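Local atomic coordinates of RagB/SusD family nutrient uptake outer membrane protein (Bacteroides thetaiotaomicron, PDB entry 7KV2), a protein that probably binds beta-glucan at the outer membrane surface as a SusD-family glycan-binding protein and helps to feed nutrient uptake. Residues A141-E144 with A145-I148; D43-I46 with Q47-V50; C122-V125 with I126-D130; A52-D55 with P56-W59. All coordinates share one frame; numbering follows the deposited sequence.

Interaction 1 of 4, residues A141-E144 with A145-I148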
ATOM      1  N   ALA A 141      14.693 -21.219  11.813  1.00 32.49           N
ATOM      2  CA  ALA A 141      15.022 -20.544  10.532  1.00 34.01           C
ATOM      3  C   ALA A 141      13.731 -19.966   9.908  1.00 34.92           C
ATOM      4  O   ALA A 141      13.782 -18.838   9.394  1.00 31.36           O
ATOM      5  CB  ALA A 141      15.708 -21.519   9.611  1.00 33.55           C
ATOM      6  N   TYR A 142      12.625 -20.716   9.974  1.00 31.08           N
ATOM      7  CA  TYR A 142      11.310 -20.297   9.431  1.00 32.62           C
ATOM      8  C   TYR A 142      10.779 -19.109  10.243  1.00 33.37           C
ATOM      9  O   TYR A 142      10.294 -18.163   9.615  1.00 29.58           O
ATOM     10  CB  TYR A 142      10.300 -21.443   9.414  1.00 31.46           C
ATOM     11  CG  TYR A 142       8.942 -21.086   8.849  1.00 30.08           C
ATOM     12  CD1 TYR A 142       8.802 -20.447   7.618  1.00 30.25           C
ATOM     13  CD2 TYR A 142       7.785 -21.397   9.545  1.00 30.37           C
ATOM     14  CE1 TYR A 142       7.546 -20.130   7.109  1.00 30.91           C
ATOM     15  CE2 TYR A 142       6.524 -21.101   9.043  1.00 30.17           C
ATOM     16  CZ  TYR A 142       6.403 -20.464   7.817  1.00 31.62           C
ATOM     17  OH  TYR A 142       5.146 -20.176   7.355  1.00 32.05           O
ATOM     18  N   TYR A 143      10.813 -19.163  11.573  1.00 32.48           N
ATOM     19  CA  TYR A 143      10.356 -18.051  12.448  1.00 30.98           C
ATOM     20  C   TYR A 143      11.187 -16.806  12.146  1.00 32.52           C
ATOM     21  O   TYR A 143      10.643 -15.687  12.087  1.00 33.86           O
ATOM     22  CB  TYR A 143      10.444 -18.424  13.932  1.00 34.60           C
ATOM     23  CG  TYR A 143       9.660 -19.650  14.332  1.00 34.53           C
ATOM     24  CD1 TYR A 143       8.552 -20.069  13.603  1.00 33.83           C
ATOM     25  CD2 TYR A 143      10.009 -20.402  15.448  1.00 34.83           C
ATOM     26  CE1 TYR A 143       7.835 -21.204  13.945  1.00 34.47           C
ATOM     27  CE2 TYR A 143       9.284 -21.526  15.817  1.00 33.62           C
ATOM     28  CZ  TYR A 143       8.215 -21.948  15.049  1.00 34.50           C
ATOM     29  OH  TYR A 143       7.463 -23.039  15.377  1.00 35.04           O
ATOM     30  N   GLU A 144      12.496 -16.999  12.026  1.00 30.18           N
ATOM     31  CA  GLU A 144      13.482 -15.947  11.710  1.00 30.90           C
ATOM     32  C   GLU A 144      13.168 -15.356  10.333  1.00 29.54           C
ATOM     33  O   GLU A 144      13.207 -14.127  10.190  1.00 28.11           O
ATOM     34  CB  GLU A 144      14.897 -16.530  11.627  1.00 34.64           C
ATOM     35  CG  GLU A 144      15.544 -16.781  12.987  1.00 39.53           C
ATOM     36  CD  GLU A 144      16.962 -17.364  12.943  1.00 44.33           C
ATOM     37  OE1 GLU A 144      17.396 -17.843  11.856  1.00 46.61           O
ATOM     38  OE2 GLU A 144      17.633 -17.333  13.993  1.00 45.50           O
ATOM     39  N   ALA A 145      12.948 -16.195   9.333  1.00 26.20           N
ATOM     40  CA  ALA A 145      12.626 -15.725   7.959  1.00 25.80           C
ATOM     41  C   ALA A 145      11.393 -14.809   8.017  1.00 25.10           C
ATOM     42  O   ALA A 145      11.440 -13.744   7.403  1.00 26.73           O
ATOM     43  CB  ALA A 145      12.431 -16.884   7.026  1.00 25.82           C
ATOM     44  N   GLN A 146      10.348 -15.171   8.749  1.00 24.25           N
ATOM     45  CA  GLN A 146       9.098 -14.354   8.781  1.00 25.01           C
ATOM     46  C   GLN A 146       9.357 -13.010   9.459  1.00 27.24           C
ATOM     47  O   GLN A 146       8.995 -11.934   8.886  1.00 24.94           O
ATOM     48  CB  GLN A 146       7.965 -15.089   9.489  1.00 24.77           C
ATOM     49  CG  GLN A 146       7.567 -16.408   8.819  1.00 22.68           C
ATOM     50  CD  GLN A 146       6.541 -17.124   9.662  1.00 25.96           C
ATOM     51  OE1 GLN A 146       5.392 -16.688   9.766  1.00 21.26           O
ATOM     52  NE2 GLN A 146       6.954 -18.210  10.319  1.00 26.38           N
ATOM     53  N   VAL A 147       9.949 -13.021  10.656  1.00 25.34           N
ATOM     54  CA  VAL A 147      10.075 -11.753  11.420  1.00 24.65           C
ATOM     55  C   VAL A 147      11.183 -10.878  10.842  1.00 23.24           C
ATOM     56  O   VAL A 147      10.999  -9.693  10.935  1.00 24.01           O
ATOM     57  CB  VAL A 147      10.198 -11.965  12.945  1.00 28.72           C
ATOM     58  CG1 VAL A 147       9.021 -12.777  13.466  1.00 29.26           C
ATOM     59  CG2 VAL A 147      11.534 -12.587  13.346  1.00 28.59           C
ATOM     60  N   ILE A 148      12.261 -11.385  10.232  1.00 23.86           N
ATOM     61  CA  ILE A 148      13.254 -10.467   9.612  1.00 25.71           C
ATOM     62  C   ILE A 148      12.619  -9.813   8.366  1.00 26.27           C
ATOM     63  O   ILE A 148      12.824  -8.620   8.113  1.00 23.69           O
ATOM     64  CB  ILE A 148      14.570 -11.190   9.286  1.00 27.76           C
ATOM     65  CG1 ILE A 148      15.254 -11.751  10.541  1.00 31.74           C
ATOM     66  CG2 ILE A 148      15.477 -10.240   8.525  1.00 28.34           C
ATOM     67  CD1 ILE A 148      16.435 -12.669  10.212  1.00 36.52           C
TER
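Q146 reaches back along its helix to Y142, one turn earlier. CB lies 3.8 Å from the carbonyl O of Y143. CG is turned away from the carbonyl carbon (chi1 -61°) and drops close to the main chain, 3.3 Å from Y142 O. Beyond it the chain runs extended, bringing CD to 3.8 Å from Y142 CZ. At the tip, NE2 sits over one face of the Y142 ring, displaced toward the rim and 3.2 Å from CE2, with amide and ring planes 30° apart. The same nitrogen gives a weak hydrogen bond to Y142 O at 3.4 Å, an oxygen that already accepts the backbone N of Q146 at 3.1 Å. This is an i to i+4 pairing on helix 137-162, part of the TPR-like helical scaffold expected of a SusD-family protein. The amide suits the spot because its two ends do different work: NE2 packs on the aromatic face, while OE1 accepts hydrogen bonds from Y54 and R214. Y142 can offer that face because its CG stands opposite the backbone N (chi1 -179°). With an alanine here, NE2 would probably lose the aromatic face it packs on, a gap opening beside an amide that Y54 and R214 still hold by OE1. Y143 runs beside Q146, pointing the same way, its ring edge near NE2 (CD1 at 4.1 Å) and its OH bonded to D43. Two residues beyond Q146, I148 lays CG1 3.2 Å from the carbonyl O of E144, which also receives the I148 amide.

Interaction 2 of 4, residues D43-I46 with Q47-V50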
ATOM      1  N   ASP A  43       8.453 -23.368  21.975  1.00 49.05           N
ATOM      2  CA  ASP A  43       8.107 -23.256  20.538  1.00 47.77           C
ATOM      3  C   ASP A  43       6.659 -22.784  20.384  1.00 48.88           C
ATOM      4  O   ASP A  43       6.387 -21.959  19.471  1.00 39.10           O
ATOM      5  CB  ASP A  43       8.326 -24.597  19.834  1.00 46.64           C
ATOM      6  CG  ASP A  43       7.823 -24.596  18.403  1.00 43.28           C
ATOM      7  OD1 ASP A  43       8.607 -24.203  17.511  1.00 42.03           O
ATOM      8  OD2 ASP A  43       6.634 -24.928  18.211  1.00 40.97           O
ATOM      9  N   GLU A  44       5.757 -23.294  21.219  1.00 41.30           N
ATOM     10  CA  GLU A  44       4.308 -23.016  21.108  1.00 47.20           C
ATOM     11  C   GLU A  44       4.080 -21.517  21.318  1.00 48.05           C
ATOM     12  O   GLU A  44       3.231 -20.924  20.612  1.00 47.06           O
ATOM     13  CB  GLU A  44       3.542 -23.834  22.140  1.00 50.12           C
ATOM     14  CG  GLU A  44       2.037 -23.689  22.054  1.00 54.60           C
ATOM     15  CD  GLU A  44       1.330 -23.931  23.381  1.00 59.69           C
ATOM     16  OE1 GLU A  44       2.021 -24.210  24.384  1.00 57.63           O
ATOM     17  OE2 GLU A  44       0.094 -23.826  23.421  1.00 60.01           O
ATOM     18  N   HIS A  45       4.782 -20.934  22.286  1.00 45.86           N
ATOM     19  CA  HIS A  45       4.565 -19.530  22.713  1.00 46.21           C
ATOM     20  C   HIS A  45       5.278 -18.592  21.732  1.00 40.50           C
ATOM     21  O   HIS A  45       4.752 -17.475  21.499  1.00 36.77           O
ATOM     22  CB  HIS A  45       4.952 -19.365  24.194  1.00 54.49           C
ATOM     23  CG  HIS A  45       3.950 -19.955  25.148  1.00 63.82           C
ATOM     24  ND1 HIS A  45       2.605 -20.133  24.811  1.00 65.76           N
ATOM     25  CD2 HIS A  45       4.074 -20.386  26.424  1.00 61.05           C
ATOM     26  CE1 HIS A  45       1.961 -20.660  25.833  1.00 66.46           C
ATOM     27  NE2 HIS A  45       2.840 -20.822  26.833  1.00 63.35           N
ATOM     28  N   ILE A  46       6.423 -19.018  21.195  1.00 37.77           N
ATOM     29  CA  ILE A  46       7.181 -18.250  20.168  1.00 39.76           C
ATOM     30  C   ILE A  46       6.332 -18.159  18.880  1.00 40.87           C
ATOM     31  O   ILE A  46       6.297 -17.063  18.289  1.00 34.81           O
ATOM     32  CB  ILE A  46       8.581 -18.837  19.969  1.00 40.33           C
ATOM     33  CG1 ILE A  46       9.444 -18.526  21.204  1.00 41.69           C
ATOM     34  CG2 ILE A  46       9.200 -18.324  18.678  1.00 41.03           C
ATOM     35  CD1 ILE A  46      10.809 -19.178  21.219  1.00 43.17           C
ATOM     36  N   GLN A  47       5.616 -19.229  18.501  1.00 41.73           N
ATOM     37  CA  GLN A  47       4.606 -19.193  17.398  1.00 38.27           C
ATOM     38  C   GLN A  47       3.577 -18.094  17.667  1.00 37.74           C
ATOM     39  O   GLN A  47       3.209 -17.389  16.711  1.00 32.35           O
ATOM     40  CB  GLN A  47       3.931 -20.556  17.211  1.00 39.69           C
ATOM     41  CG  GLN A  47       4.871 -21.583  16.599  1.00 40.42           C
ATOM     42  CD  GLN A  47       4.166 -22.834  16.149  1.00 42.64           C
ATOM     43  OE1 GLN A  47       3.539 -22.859  15.101  1.00 47.98           O
ATOM     44  NE2 GLN A  47       4.284 -23.891  16.936  1.00 39.64           N
ATOM     45  N   GLU A  48       3.119 -17.932  18.909  1.00 34.09           N
ATOM     46  CA  GLU A  48       2.143 -16.866  19.243  1.00 35.57           C
ATOM     47  C   GLU A  48       2.788 -15.487  19.041  1.00 33.65           C
ATOM     48  O   GLU A  48       2.083 -14.569  18.553  1.00 29.65           O
ATOM     49  CB  GLU A  48       1.624 -17.030  20.667  1.00 39.10           C
ATOM     50  CG  GLU A  48       0.785 -18.276  20.854  1.00 42.16           C
ATOM     51  CD  GLU A  48       0.446 -18.509  22.314  1.00 47.40           C
ATOM     52  OE1 GLU A  48       0.847 -17.657  23.145  1.00 45.49           O
ATOM     53  OE2 GLU A  48      -0.177 -19.541  22.616  1.00 50.47           O
ATOM     54  N   ALA A  49       4.057 -15.336  19.404  1.00 32.25           N
ATOM     55  CA  ALA A  49       4.866 -14.110  19.169  1.00 31.50           C
ATOM     56  C   ALA A  49       5.044 -13.835  17.663  1.00 31.03           C
ATOM     57  O   ALA A  49       5.049 -12.645  17.259  1.00 30.45           O
ATOM     58  CB  ALA A  49       6.219 -14.237  19.819  1.00 31.00           C
ATOM     59  N   VAL A  50       5.280 -14.867  16.859  1.00 28.26           N
ATOM     60  CA  VAL A  50       5.428 -14.697  15.385  1.00 27.66           C
ATOM     61  C   VAL A  50       4.090 -14.157  14.844  1.00 27.62           C
ATOM     62  O   VAL A  50       4.109 -13.144  14.141  1.00 29.04           O
ATOM     63  CB  VAL A  50       5.897 -15.985  14.684  1.00 26.77           C
ATOM     64  CG1 VAL A  50       5.922 -15.819  13.167  1.00 25.52           C
ATOM     65  CG2 VAL A  50       7.278 -16.411  15.178  1.00 27.85           C
TER
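D43 and Q47 sit one turn apart on helix 43-53, their side chains running at a slant to each other with carboxylate and amide planes 55° apart. Q47 NE2 reaches D43 OD2 at 2.9 Å, but the N-H is bent to 125°, so the bond is weak despite the short distance. A carboxylate suits D43 because its two oxygens can serve separately: OD1 accepts a hydrogen bond from the hydroxyl of Y143, and OD2 remains for the glutamine. D43 meets Q47 because its CG lies anti to the backbone N (chi1 173°), while the Q47 chain runs extended past CG. A leucine in place of Q47 would probably leave D43 OD2 without this donor and the carboxylate somewhat less fixed in its rotation. On another side of the helix H45 and E48 lie alongside, pointing the same way. E48 OE2 is in the plane of the imidazole at its edge, 3.6 Å from ND1, and OE1 is bonded to Y39, whose ring stacks on H45. E44 OE2 is 4.4 Å from E48 OE2, a probably mildly unfavourable pairing on an exposed flank. I46 CG2 meets V50 CG2 at 4.4 Å. With E44 and E48 exposed, I46, V50 and the small A49 buried against helix 110-130, and D43 and Q47 at the border beside Y143 of helix 137-162, this is an amphipathic helix of the helical scaffold.

Interaction 3 of 4, residues C122-V125 with I126-D130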
ATOM      1  N   CYS A 122       8.971  -7.876  16.021  1.00 23.04           N
ATOM      2  CA  CYS A 122       9.946  -8.684  15.241  1.00 24.50           C
ATOM      3  C   CYS A 122      11.196  -8.949  16.112  1.00 28.91           C
ATOM      4  O   CYS A 122      11.654 -10.110  16.174  1.00 28.75           O
ATOM      5  CB  CYS A 122      10.296  -8.019  13.911  1.00 24.37           C
ATOM      6  SG  CYS A 122       8.869  -8.044  12.757  1.00 24.08           S
ATOM      7  N   ASN A 123      11.734  -7.895  16.719  1.00 28.40           N
ATOM      8  CA  ASN A 123      12.932  -7.960  17.605  1.00 31.64           C
ATOM      9  C   ASN A 123      12.654  -8.902  18.791  1.00 30.88           C
ATOM     10  O   ASN A 123      13.580  -9.683  19.159  1.00 30.98           O
ATOM     11  CB  ASN A 123      13.337  -6.539  18.012  1.00 31.58           C
ATOM     12  CG  ASN A 123      13.973  -5.777  16.870  1.00 30.73           C
ATOM     13  OD1 ASN A 123      14.370  -6.373  15.857  1.00 29.76           O
ATOM     14  ND2 ASN A 123      14.145  -4.479  17.072  1.00 32.59           N
ATOM     15  N   ASP A 124      11.456  -8.842  19.378  1.00 30.34           N
ATOM     16  CA  ASP A 124      11.025  -9.711  20.511  1.00 31.45           C
ATOM     17  C   ASP A 124      11.205 -11.177  20.125  1.00 35.16           C
ATOM     18  O   ASP A 124      11.765 -11.937  20.934  1.00 34.02           O
ATOM     19  CB  ASP A 124       9.561  -9.538  20.913  1.00 31.97           C
ATOM     20  CG  ASP A 124       9.229  -8.257  21.654  1.00 34.67           C
ATOM     21  OD1 ASP A 124      10.145  -7.620  22.194  1.00 32.84           O
ATOM     22  OD2 ASP A 124       8.042  -7.920  21.696  1.00 39.27           O
ATOM     23  N   VAL A 125      10.758 -11.568  18.929  1.00 32.07           N
ATOM     24  CA  VAL A 125      10.870 -12.980  18.467  1.00 30.34           C
ATOM     25  C   VAL A 125      12.343 -13.395  18.354  1.00 34.49           C
ATOM     26  O   VAL A 125      12.658 -14.551  18.744  1.00 34.72           O
ATOM     27  CB  VAL A 125      10.081 -13.219  17.167  1.00 30.32           C
ATOM     28  CG1 VAL A 125      10.459 -14.532  16.509  1.00 30.16           C
ATOM     29  CG2 VAL A 125       8.582 -13.168  17.451  1.00 29.78           C
ATOM     30  N   ILE A 126      13.213 -12.544  17.811  1.00 33.44           N
ATOM     31  CA  ILE A 126      14.658 -12.882  17.678  1.00 36.96           C
ATOM     32  C   ILE A 126      15.242 -13.069  19.090  1.00 39.18           C
ATOM     33  O   ILE A 126      16.076 -13.985  19.278  1.00 40.26           O
ATOM     34  CB  ILE A 126      15.423 -11.805  16.888  1.00 36.43           C
ATOM     35  CG1 ILE A 126      14.881 -11.657  15.463  1.00 34.91           C
ATOM     36  CG2 ILE A 126      16.928 -12.085  16.889  1.00 35.27           C
ATOM     37  CD1 ILE A 126      14.802 -12.960  14.678  1.00 34.49           C
ATOM     38  N   THR A 127      14.827 -12.231  20.034  1.00 39.66           N
ATOM     39  CA  THR A 127      15.289 -12.277  21.453  1.00 43.29           C
ATOM     40  C   THR A 127      14.816 -13.610  22.040  1.00 42.28           C
ATOM     41  O   THR A 127      15.669 -14.408  22.463  1.00 45.50           O
ATOM     42  CB  THR A 127      14.842 -11.029  22.237  1.00 45.46           C
ATOM     43  OG1 THR A 127      15.548  -9.912  21.692  1.00 44.88           O
ATOM     44  CG2 THR A 127      15.122 -11.100  23.723  1.00 45.71           C
ATOM     45  N   TYR A 128      13.524 -13.907  21.957  1.00 39.81           N
ATOM     46  CA  TYR A 128      12.961 -15.187  22.448  1.00 40.57           C
ATOM     47  C   TYR A 128      13.712 -16.398  21.888  1.00 43.58           C
ATOM     48  O   TYR A 128      13.948 -17.320  22.682  1.00 44.07           O
ATOM     49  CB  TYR A 128      11.483 -15.305  22.115  1.00 42.74           C
ATOM     50  CG  TYR A 128      10.655 -14.191  22.686  1.00 39.39           C
ATOM     51  CD1 TYR A 128      11.106 -13.413  23.738  1.00 38.71           C
ATOM     52  CD2 TYR A 128       9.396 -13.940  22.173  1.00 40.22           C
ATOM     53  CE1 TYR A 128      10.320 -12.407  24.267  1.00 37.33           C
ATOM     54  CE2 TYR A 128       8.595 -12.942  22.689  1.00 36.71           C
ATOM     55  CZ  TYR A 128       9.066 -12.164  23.726  1.00 38.11           C
ATOM     56  OH  TYR A 128       8.239 -11.216  24.236  1.00 40.93           O
ATOM     57  N   LEU A 129      14.064 -16.416  20.597  1.00 40.30           N
ATOM     58  CA  LEU A 129      14.785 -17.555  19.960  1.00 39.61           C
ATOM     59  C   LEU A 129      16.205 -17.737  20.550  1.00 41.75           C
ATOM     60  O   LEU A 129      16.719 -18.863  20.455  1.00 39.29           O
ATOM     61  CB  LEU A 129      14.842 -17.363  18.440  1.00 39.79           C
ATOM     62  CG  LEU A 129      13.545 -17.698  17.691  1.00 42.65           C
ATOM     63  CD1 LEU A 129      13.533 -17.086  16.288  1.00 43.55           C
ATOM     64  CD2 LEU A 129      13.321 -19.207  17.619  1.00 43.48           C
ATOM     65  N   ASP A 130      16.830 -16.712  21.138  1.00 44.94           N
ATOM     66  CA  ASP A 130      18.167 -16.874  21.786  1.00 49.54           C
ATOM     67  C   ASP A 130      18.035 -17.628  23.119  1.00 50.79           C
ATOM     68  O   ASP A 130      19.053 -18.076  23.622  1.00 60.81           O
ATOM     69  CB  ASP A 130      18.843 -15.534  22.079  1.00 51.36           C
ATOM     70  CG  ASP A 130      19.372 -14.795  20.867  1.00 50.87           C
ATOM     71  OD1 ASP A 130      19.832 -15.460  19.931  1.00 57.40           O
ATOM     72  OD2 ASP A 130      19.336 -13.551  20.886  1.00 56.48           O
TER
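Y128 lays one face of its ring over the carbonyl oxygen of D124, one turn back near the C-terminal end of helix 110-130. This helix lies in the N-terminal helical part of the chain, probably TPR-like as in SusD relatives, and the contact is an i to i+4 pairing along it. D124 O stands 3.0 Å above the ring plane, offset toward the rim, and approaches CG to 3.1 Å. The same oxygen accepts the backbone N of Y128 at 2.8 Å, with a nearly straight N-H angle of 175°. Ring and bond thus share one carbonyl, and the ring is held close because CG is turned away from its own carbonyl carbon (chi1 -58°). Further out the D124 side chain runs beside the tyrosine, pointing the same way, with CB 3.9 Å from CZ and the carboxylate only 20° from the ring plane. An aromatic suits this position because its broad surface can cover both the backbone and the aliphatic CB of the aspartate.

V125 and L129 lie side by side on the buried side, pointing the same way, where branched aliphatic residues fit between neighbouring helices: V125 touches A49 and V50 of helix 43-53 and V147 of helix 137-162. In the next shell Y128 stacks with F40 and packs on I46 and A49, which help to position its ring. N123, buried, has its OD1 bonded to R151, a suitable mate for an amide oxygen inside a helical bundle. L129 O accepts a hydrogen bond from R140. Within the V125 and L129 pair, CG1 of the valine lies 4.0 Å from CD1 of the leucine.

Interaction 4 of 4, residues A52-D55 with P56-W59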
ATOM      1  N   ALA A  52       1.837 -12.478  16.498  1.00 28.32           N
ATOM      2  CA  ALA A  52       1.728 -11.090  16.995  1.00 27.42           C
ATOM      3  C   ALA A  52       2.551 -10.125  16.122  1.00 23.52           C
ATOM      4  O   ALA A  52       2.116  -8.971  15.976  1.00 24.52           O
ATOM      5  CB  ALA A  52       2.141 -10.999  18.438  1.00 30.29           C
ATOM      6  N   ALA A  53       3.692 -10.537  15.574  1.00 23.97           N
ATOM      7  CA  ALA A  53       4.589  -9.660  14.782  1.00 24.32           C
ATOM      8  C   ALA A  53       3.904  -9.196  13.479  1.00 22.77           C
ATOM      9  O   ALA A  53       4.389  -8.205  12.898  1.00 23.95           O
ATOM     10  CB  ALA A  53       5.878 -10.336  14.451  1.00 24.62           C
ATOM     11  N   TYR A  54       2.907  -9.949  13.002  1.00 22.79           N
ATOM     12  CA  TYR A  54       2.107  -9.595  11.795  1.00 22.37           C
ATOM     13  C   TYR A  54       1.033  -8.548  12.113  1.00 21.73           C
ATOM     14  O   TYR A  54       0.509  -7.918  11.160  1.00 20.67           O
ATOM     15  CB  TYR A  54       1.418 -10.837  11.210  1.00 22.11           C
ATOM     16  CG  TYR A  54       2.295 -11.811  10.462  1.00 20.64           C
ATOM     17  CD1 TYR A  54       2.973 -12.826  11.124  1.00 21.36           C
ATOM     18  CD2 TYR A  54       2.442 -11.742   9.089  1.00 19.84           C
ATOM     19  CE1 TYR A  54       3.773 -13.728  10.433  1.00 20.08           C
ATOM     20  CE2 TYR A  54       3.219 -12.658   8.373  1.00 20.52           C
ATOM     21  CZ  TYR A  54       3.886 -13.665   9.046  1.00 20.55           C
ATOM     22  OH  TYR A  54       4.669 -14.555   8.360  1.00 21.16           O
ATOM     23  N   ASP A  55       0.631  -8.357  13.373  1.00 20.51           N
ATOM     24  CA  ASP A  55      -0.610  -7.591  13.652  1.00 24.67           C
ATOM     25  C   ASP A  55      -0.479  -6.148  13.186  1.00 21.65           C
ATOM     26  O   ASP A  55      -1.442  -5.590  12.666  1.00 21.92           O
ATOM     27  CB  ASP A  55      -1.012  -7.670  15.124  1.00 29.09           C
ATOM     28  CG  ASP A  55      -1.865  -8.880  15.416  1.00 33.68           C
ATOM     29  OD1 ASP A  55      -2.844  -9.111  14.678  1.00 30.49           O
ATOM     30  OD2 ASP A  55      -1.530  -9.602  16.379  1.00 37.90           O
ATOM     31  N   PRO A  56       0.658  -5.451  13.411  1.00 20.72           N
ATOM     32  CA  PRO A  56       0.764  -4.037  13.024  1.00 20.62           C
ATOM     33  C   PRO A  56       0.601  -3.782  11.509  1.00 19.98           C
ATOM     34  O   PRO A  56       0.296  -2.673  11.128  1.00 20.82           O
ATOM     35  CB  PRO A  56       2.146  -3.653  13.570  1.00 21.87           C
ATOM     36  CG  PRO A  56       2.289  -4.565  14.768  1.00 22.36           C
ATOM     37  CD  PRO A  56       1.817  -5.899  14.221  1.00 21.86           C
ATOM     38  N   LEU A  57       0.766  -4.814  10.676  1.00 18.80           N
ATOM     39  CA  LEU A  57       0.398  -4.717   9.230  1.00 18.51           C
ATOM     40  C   LEU A  57      -1.004  -4.126   9.078  1.00 18.14           C
ATOM     41  O   LEU A  57      -1.183  -3.305   8.127  1.00 18.77           O
ATOM     42  CB  LEU A  57       0.454  -6.086   8.531  1.00 19.13           C
ATOM     43  CG  LEU A  57       1.842  -6.672   8.338  1.00 20.48           C
ATOM     44  CD1 LEU A  57       1.721  -8.077   7.792  1.00 21.06           C
ATOM     45  CD2 LEU A  57       2.734  -5.808   7.452  1.00 19.40           C
ATOM     46  N   HIS A  58      -1.981  -4.529   9.899  1.00 17.71           N
ATOM     47  CA  HIS A  58      -3.397  -4.158   9.691  1.00 19.39           C
ATOM     48  C   HIS A  58      -3.787  -3.002  10.596  1.00 19.14           C
ATOM     49  O   HIS A  58      -4.946  -2.757  10.695  1.00 18.67           O
ATOM     50  CB  HIS A  58      -4.370  -5.338   9.829  1.00 20.47           C
ATOM     51  CG  HIS A  58      -4.419  -5.982  11.175  1.00 23.63           C
ATOM     52  ND1 HIS A  58      -5.199  -5.512  12.215  1.00 26.73           N
ATOM     53  CD2 HIS A  58      -3.792  -7.076  11.638  1.00 23.48           C
ATOM     54  CE1 HIS A  58      -5.024  -6.296  13.274  1.00 25.12           C
ATOM     55  NE2 HIS A  58      -4.191  -7.272  12.939  1.00 24.03           N
ATOM     56  N   TRP A  59      -2.847  -2.257  11.171  1.00 19.45           N
ATOM     57  CA  TRP A  59      -3.166  -1.130  12.088  1.00 19.47           C
ATOM     58  C   TRP A  59      -3.345   0.238  11.427  1.00 19.16           C
ATOM     59  O   TRP A  59      -4.215   0.966  11.893  1.00 19.01           O
ATOM     60  CB  TRP A  59      -2.052  -1.023  13.149  1.00 20.49           C
ATOM     61  CG  TRP A  59      -2.089  -2.125  14.162  1.00 20.08           C
ATOM     62  CD1 TRP A  59      -2.916  -3.208  14.199  1.00 22.35           C
ATOM     63  CD2 TRP A  59      -1.196  -2.260  15.294  1.00 22.53           C
ATOM     64  NE1 TRP A  59      -2.603  -4.003  15.274  1.00 24.43           N
ATOM     65  CE2 TRP A  59      -1.549  -3.453  15.959  1.00 24.29           C
ATOM     66  CE3 TRP A  59      -0.143  -1.491  15.796  1.00 25.74           C
ATOM     67  CZ2 TRP A  59      -0.893  -3.886  17.116  1.00 24.85           C
ATOM     68  CZ3 TRP A  59       0.493  -1.906  16.949  1.00 26.42           C
ATOM     69  CH2 TRP A  59       0.118  -3.083  17.597  1.00 26.35           C
TER
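H58 takes the less usual first torsion, chi1 63°, with CG between its backbone N and carbonyl carbon, and this folds its imidazole back over D55. Ring and carboxylate run side by side, their planes nearly perpendicular (87°), and D55 OD1 meets the ring at its edge, close to the ring plane. H58 NE2 donates to D55 OD1 at 2.9 Å with an angle of 161°, and the oxygen uses the lone pair anti to its partner OD2. The backbone joins in: H58 N gives a hydrogen bond to D55 O at 3.0 Å, the donor lying above the carbonyl plane, while that oxygen also stands over one face of the imidazole. L57 N bonds to Y54 O at 3.2 Å, a turn of 3-10 character that follows helix 43-53. P56 suits this turn, having no N-H to leave unused. W59 covers the peptide between D55 and P56 with its indole face, P56 CA lying 3.5 Å above the plane. Y54 CD2 also touches L57 CD1, and Y54 OH is bonded to Q146 and to the backbone N of V215. The buried histidine and the partly exposed aspartate thus hold one another, with R121 a long, weak ion partner of D55 OD2; the carboxylate probably favours a proton on NE2, and the pair fastens the turn through both side chain and backbone.

From the N terminus the chain first makes interaction 2 on helix 43-53, then interaction 4 where that helix runs out into a turn; interaction 3 follows on helix 110-130 and interaction 1 on helix 137-162. All four are local, each closing only a turn or so of chain, and they run in series, without nesting or crossing. They meet through space instead. Interaction 1 is tied to interaction 2 and to interaction 4 by one tyrosine hydroxyl bond each. V147 CG2 of interaction 1 packs on I126 CD1 of interaction 3, joining helices 137-162 and 110-130, while C122 SG of interaction 3 touches A53 CB of interaction 4.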